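Local structure of sugar-binding transcriptional regulator, LacI family (Enterococcus faecalis, 3CS3) at residues A[88-91]-A[96-99]; A[240-245]-A[253-258]. The protein probably binds a small sugar-like effector and, as a LacI-family repressor, probably regulates transcription by binding DNA at cis-regulatory regions. All coordinates share one frame; numbering follows the deposited sequence.

How the contacts relate
Contact 1 (88-91 with 96-99) and contact 2 (240-245 with 253-258) lie side by side in the same domain, their centres about 10 Å apart and on one side of the chain's centre. Strands 95-100 and 255-262 are neighbours in the larger sheet, which joins the two directly: Leu99 O of contact 1 is 2.8 Å from Ile257 N of contact 2, and Gln97 N is 2.9 Å from Ser254 OG, both probable hydrogen bonds. Contact 1 ties a loop to strand 95-100, whereas contact 2 ties helix 232-247 to the start of strand 255-262. Sulfate ions, probably from the crystallisation liquor, bind at both; they do not identify an effector site.

Contact 1: A[88-91]-A[96-99]; sequences RTTE and RQVL. With SO4 (sulfate ion), chain E; SO4 (sulfate ion), chain B.
Gln97 OE1 accepts the backbone N-H of Thr90 at 2.8 Å between OE1 and N, a nearly straight bond with an N-H...O angle of 163°. The donor sits above the amide carbonyl plane, 39° out of it. Gln97 OE1 also lies 3.4 Å from Thr89 CA and, without bonding, 3.1 Å from Thr90 O, another acceptor. With CG anti to its own carbonyl carbon (chi1 -50°) and the chain extended beyond it, the Gln97 side chain reaches across to the passing loop backbone, while backbone bonds to Glu255 hold its strand in the sheet. Deeper along the strand, Leu99 packs its CD2 methyl 3.4 Å from Arg88 O, and its CD1 lies 3.9 Å from Thr89 CG2, the two side chains meeting at about a right angle. Tyr131 of helix 131-146 touches both Thr89 and Leu99. Arg96 CB is directed away from the loop, and its guanidinium lies between two sulfates: NH1 donates to O3 and NH2 to O4 (2.8 Å) of the chain B sulfate, NH2 also to O2 (2.9 Å) of the chain E sulfate, while NE makes weak bonds to O1 of the latter and to Ala252 O. The arrangement belongs to the connection between two adjacent parallel strands, 82-85 and 95-100, in the mixed sheet of a periplasmic-binding-protein-like fold.

Contact 2: A[240-245]-A[253-258]; sequences AEKIIH and ESEHIY. With SO4 (sulfate ion), chain C.
Lys242 leaves helix 232-247 with its CB directed toward segment 253-258, and the aliphatic part of its side chain touches Val98 and Val84. Bends at chi2 (110°) and chi3 (-70°) turn the chain from there to the start of strand 255-262. CD and CE of Lys242 lie 3.3 and 3.5 Å from Glu253 O. At the tip, NZ donates to Glu253 O at 2.8 Å, lying in the carbonyl plane with a C=O...N angle of 157°. Its second bond goes to Glu255 OE2 at 2.6 Å, a salt bridge that meets the carboxylate from above its plane; the two side chains run at about a right angle. Beyond Glu255 a sulfate is bound by the backbone N and ND1 of His256 and by Tyr258 OH, its O3 in the imidazole plane, 2.9 Å from ND1. Lys242 is a buried residue whose ammonium has one carbonyl and one carboxylate as acceptors. This pairing probably favours the charged forms of Lys242 and Glu255; Glu241 OE2, 4.8 Å from Glu255 OE2, would slightly oppose this, an effect the lysine probably offsets. Helix and strand, with the loop before it, are joined by a salt bridge and a charge-assisted hydrogen bond.

Contact 1: A[88-91]-A[96-99]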
loop_
_atom_site.group_PDB
_atom_site.type_symbol
_atom_site.label_atom_id
_atom_site.label_comp_id
_atom_site.label_asym_id
_atom_site.label_seq_id
_atom_site.Cartn_x
_atom_site.Cartn_y
_atom_site.Cartn_z
ATOM N N ARG A 88 -3.083 -18.938 -7.922
ATOM C CA ARG A 88 -2.900 -20.381 -8.097
ATOM C C ARG A 88 -3.936 -20.975 -9.046
ATOM O O ARG A 88 -4.930 -20.320 -9.371
ATOM C CB ARG A 88 -2.973 -21.101 -6.749
ATOM C CG ARG A 88 -4.366 -21.189 -6.147
ATOM C CD ARG A 88 -4.294 -21.471 -4.667
ATOM N NE ARG A 88 -3.960 -20.265 -3.921
ATOM C CZ ARG A 88 -3.680 -20.235 -2.624
ATOM N NH1 ARG A 88 -3.409 -19.081 -2.037
ATOM N NH2 ARG A 88 -3.685 -21.348 -1.908
ATOM N N THR A 89 -3.698 -22.212 -9.484
ATOM C CA THR A 89 -4.663 -22.937 -10.316
ATOM C C THR A 89 -5.499 -23.876 -9.464
ATOM O O THR A 89 -5.087 -24.283 -8.373
ATOM C CB THR A 89 -4.005 -23.763 -11.445
ATOM O OG1 THR A 89 -3.076 -24.693 -10.880
ATOM C CG2 THR A 89 -3.295 -22.863 -12.442
ATOM N N THR A 90 -6.670 -24.225 -9.978
ATOM C CA THR A 90 -7.624 -25.044 -9.248
ATOM C C THR A 90 -8.452 -25.879 -10.220
ATOM O O THR A 90 -8.511 -25.579 -11.416
ATOM C CB THR A 90 -8.546 -24.166 -8.371
ATOM O OG1 THR A 90 -9.359 -25.000 -7.538
ATOM C CG2 THR A 90 -9.437 -23.276 -9.236
ATOM N N GLU A 91 -9.078 -26.930 -9.702
ATOM C CA GLU A 91 -9.962 -27.767 -10.498
ATOM C C GLU A 91 -11.272 -27.983 -9.747
ATOM O O GLU A 91 -12.231 -28.548 -10.283
ATOM C CB GLU A 91 -9.286 -29.104 -10.818
ATOM C CG GLU A 91 -9.626 -29.659 -12.200
ATOM C CD GLU A 91 -9.181 -28.740 -13.331
ATOM O OE1 GLU A 91 -7.957 -28.540 -13.495
ATOM O OE2 GLU A 91 -10.057 -28.220 -14.056
ATOM N N ARG A 96 -12.846 -20.258 -9.241
ATOM C CA ARG A 96 -12.360 -19.839 -10.554
ATOM C C ARG A 96 -11.027 -19.118 -10.435
ATOM O O ARG A 96 -10.641 -18.723 -9.341
ATOM C CB ARG A 96 -13.381 -18.944 -11.252
ATOM C CG ARG A 96 -14.676 -19.653 -11.592
ATOM C CD ARG A 96 -14.477 -20.813 -12.582
ATOM N NE ARG A 96 -15.785 -21.295 -13.012
ATOM C CZ ARG A 96 -16.450 -22.284 -12.421
ATOM N NH1 ARG A 96 -15.917 -22.930 -11.391
ATOM N NH2 ARG A 96 -17.648 -22.630 -12.864
ATOM N N GLN A 97 -10.337 -18.941 -11.563
ATOM C CA GLN A 97 -9.007 -18.326 -11.588
ATOM C C GLN A 97 -8.986 -17.073 -12.436
ATOM O O GLN A 97 -9.488 -17.078 -13.555
ATOM C CB GLN A 97 -7.969 -19.282 -12.175
ATOM C CG GLN A 97 -7.947 -20.678 -11.600
ATOM C CD GLN A 97 -7.307 -21.683 -12.551
ATOM O OE1 GLN A 97 -7.371 -22.889 -12.320
ATOM N NE2 GLN A 97 -6.686 -21.190 -13.623
ATOM N N VAL A 98 -8.407 -15.997 -11.910
ATOM C CA VAL A 98 -8.027 -14.852 -12.742
ATOM C C VAL A 98 -6.541 -14.590 -12.512
ATOM O O VAL A 98 -6.153 -13.925 -11.554
ATOM C CB VAL A 98 -8.871 -13.568 -12.481
ATOM C CG1 VAL A 98 -8.529 -12.497 -13.515
ATOM C CG2 VAL A 98 -10.357 -13.866 -12.538
ATOM N N LEU A 99 -5.716 -15.136 -13.398
ATOM C CA LEU A 99 -4.272 -15.187 -13.181
ATOM C C LEU A 99 -3.503 -14.280 -14.127
ATOM O O LEU A 99 -3.970 -13.983 -15.222
ATOM C CB LEU A 99 -3.774 -16.624 -13.342
ATOM C CG LEU A 99 -4.458 -17.728 -12.534
ATOM C CD1 LEU A 99 -3.814 -19.063 -12.840
ATOM C CD2 LEU A 99 -4.407 -17.446 -11.042
HETATM S S SO4 E . -18.000 -21.881 -16.262
HETATM O O1 SO4 E . -16.542 -21.819 -16.228
HETATM O O2 SO4 E . -18.554 -21.106 -15.155
HETATM O O3 SO4 E . -18.485 -21.335 -17.526
HETATM O O4 SO4 E . -18.416 -23.275 -16.138
HETATM S S SO4 B . -19.056 -24.738 -10.442
HETATM O O1 SO4 B . -19.732 -25.985 -10.103
HETATM O O2 SO4 B . -19.182 -23.808 -9.324
HETATM O O3 SO4 B . -17.648 -25.015 -10.710
HETATM O O4 SO4 B . -19.673 -24.150 -11.627
#

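Contact 2: A[240-245]-A[253-258]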
loop_
_atom_site.group_PDB
_atom_site.type_symbol
_atom_site.label_atom_id
_atom_site.label_comp_id
_atom_site.label_asym_id
_atom_site.label_seq_id
_atom_site.Cartn_x
_atom_site.Cartn_y
_atom_site.Cartn_z
ATOM N N ALA A 240 -13.805 -9.299 -9.787
ATOM C CA ALA A 240 -15.103 -8.891 -9.237
ATOM C C ALA A 240 -16.295 -9.426 -10.041
ATOM O O ALA A 240 -17.270 -9.883 -9.458
ATOM C CB ALA A 240 -15.174 -7.384 -9.121
ATOM N N GLU A 241 -16.213 -9.382 -11.370
ATOM C CA GLU A 241 -17.304 -9.875 -12.214
ATOM C C GLU A 241 -17.378 -11.401 -12.177
ATOM O O GLU A 241 -18.457 -11.976 -12.299
ATOM C CB GLU A 241 -17.196 -9.338 -13.660
ATOM C CG GLU A 241 -16.699 -10.335 -14.731
ATOM C CD GLU A 241 -16.606 -9.741 -16.139
ATOM O OE1 GLU A 241 -16.531 -8.499 -16.284
ATOM O OE2 GLU A 241 -16.598 -10.528 -17.108
ATOM N N LYS A 242 -16.228 -12.040 -11.985
ATOM C CA LYS A 242 -16.143 -13.488 -11.922
ATOM C C LYS A 242 -16.746 -14.043 -10.646
ATOM O O LYS A 242 -17.350 -15.101 -10.677
ATOM C CB LYS A 242 -14.689 -13.945 -12.029
ATOM C CG LYS A 242 -14.494 -15.207 -12.845
ATOM C CD LYS A 242 -13.789 -14.924 -14.162
ATOM C CE LYS A 242 -14.656 -14.153 -15.146
ATOM N NZ LYS A 242 -14.312 -14.462 -16.550
ATOM N N ILE A 243 -16.566 -13.338 -9.530
ATOM C CA ILE A 243 -17.105 -13.780 -8.242
ATOM C C ILE A 243 -18.636 -13.618 -8.184
ATOM O O ILE A 243 -19.329 -14.480 -7.643
ATOM C CB ILE A 243 -16.342 -13.139 -7.010
ATOM C CG1 ILE A 243 -16.719 -13.818 -5.701
ATOM C CG2 ILE A 243 -16.553 -11.646 -6.883
ATOM C CD1 ILE A 243 -15.944 -15.041 -5.436
ATOM N N ILE A 244 -19.151 -12.542 -8.779
ATOM C CA ILE A 244 -20.593 -12.344 -8.900
ATOM C C ILE A 244 -21.212 -13.448 -9.753
ATOM O O ILE A 244 -22.089 -14.166 -9.280
ATOM C CB ILE A 244 -20.949 -10.945 -9.475
ATOM C CG1 ILE A 244 -20.471 -9.820 -8.537
ATOM C CG2 ILE A 244 -22.452 -10.829 -9.772
ATOM C CD1 ILE A 244 -20.911 -9.945 -7.079
ATOM N N HIS A 245 -20.721 -13.600 -10.984
ATOM C CA HIS A 245 -21.211 -14.613 -11.925
ATOM C C HIS A 245 -21.139 -16.021 -11.346
ATOM O O HIS A 245 -22.074 -16.797 -11.501
ATOM C CB HIS A 245 -20.441 -14.548 -13.250
ATOM C CG HIS A 245 -20.867 -13.427 -14.151
ATOM N ND1 HIS A 245 -21.052 -12.135 -13.704
ATOM C CD2 HIS A 245 -21.122 -13.402 -15.479
ATOM C CE1 HIS A 245 -21.417 -11.367 -14.715
ATOM N NE2 HIS A 245 -21.467 -12.111 -15.804
ATOM N N GLU A 253 -15.998 -18.298 -16.727
ATOM C CA GLU A 253 -14.787 -19.009 -17.145
ATOM C C GLU A 253 -13.517 -18.357 -16.615
ATOM O O GLU A 253 -13.424 -17.133 -16.557
ATOM C CB GLU A 253 -14.719 -19.112 -18.670
ATOM C CG GLU A 253 -15.732 -20.071 -19.278
ATOM C CD GLU A 253 -15.791 -19.990 -20.796
ATOM O OE1 GLU A 253 -16.484 -20.833 -21.406
ATOM O OE2 GLU A 253 -15.150 -19.086 -21.380
ATOM N N SER A 254 -12.552 -19.187 -16.227
ATOM C CA SER A 254 -11.239 -18.719 -15.786
ATOM C C SER A 254 -10.503 -17.985 -16.904
ATOM O O SER A 254 -10.601 -18.362 -18.068
ATOM C CB SER A 254 -10.395 -19.881 -15.268
ATOM O OG SER A 254 -10.917 -20.382 -14.048
ATOM N N GLU A 255 -9.788 -16.924 -16.536
ATOM C CA GLU A 255 -9.173 -16.019 -17.496
ATOM C C GLU A 255 -7.741 -15.662 -17.116
ATOM O O GLU A 255 -7.314 -15.895 -15.985
ATOM C CB GLU A 255 -9.995 -14.735 -17.613
ATOM C CG GLU A 255 -11.209 -14.862 -18.516
ATOM C CD GLU A 255 -11.885 -13.536 -18.790
ATOM O OE1 GLU A 255 -11.194 -12.567 -19.178
ATOM O OE2 GLU A 255 -13.119 -13.468 -18.634
ATOM N N HIS A 256 -7.010 -15.100 -18.076
ATOM C CA HIS A 256 -5.672 -14.582 -17.833
ATOM C C HIS A 256 -5.631 -13.089 -18.077
ATOM O O HIS A 256 -6.438 -12.548 -18.847
ATOM C CB HIS A 256 -4.619 -15.285 -18.703
ATOM C CG HIS A 256 -4.335 -16.690 -18.280
ATOM N ND1 HIS A 256 -5.053 -17.767 -18.753
ATOM C CD2 HIS A 256 -3.429 -17.194 -17.409
ATOM C CE1 HIS A 256 -4.593 -18.875 -18.199
ATOM N NE2 HIS A 256 -3.610 -18.555 -17.378
ATOM N N ILE A 257 -4.688 -12.437 -17.403
ATOM C CA ILE A 257 -4.418 -11.019 -17.569
ATOM C C ILE A 257 -3.082 -10.895 -18.301
ATOM O O ILE A 257 -2.055 -11.380 -17.821
ATOM C CB ILE A 257 -4.398 -10.294 -16.190
ATOM C CG1 ILE A 257 -5.782 -10.372 -15.519
ATOM C CG2 ILE A 257 -3.885 -8.843 -16.307
ATOM C CD1 ILE A 257 -6.923 -9.668 -16.274
ATOM N N TYR A 258 -3.103 -10.261 -19.471
ATOM C CA TYR A 258 -1.939 -10.276 -20.356
ATOM C C TYR A 258 -1.007 -9.099 -20.131
ATOM O O TYR A 258 -1.413 -8.064 -19.599
ATOM C CB TYR A 258 -2.352 -10.474 -21.825
ATOM C CG TYR A 258 -2.952 -11.850 -22.034
ATOM C CD1 TYR A 258 -2.133 -12.974 -22.121
ATOM C CD2 TYR A 258 -4.339 -12.039 -22.086
ATOM C CE1 TYR A 258 -2.664 -14.245 -22.283
ATOM C CE2 TYR A 258 -4.886 -13.322 -22.243
ATOM C CZ TYR A 258 -4.040 -14.415 -22.345
ATOM O OH TYR A 258 -4.546 -15.686 -22.507
HETATM S S SO4 C . -7.902 -16.484 -21.514
HETATM O O1 SO4 C . -7.123 -16.140 -22.691
HETATM O O2 SO4 C . -9.216 -16.985 -21.906
HETATM O O3 SO4 C . -7.228 -17.514 -20.726
HETATM O O4 SO4 C . -8.040 -15.263 -20.730
#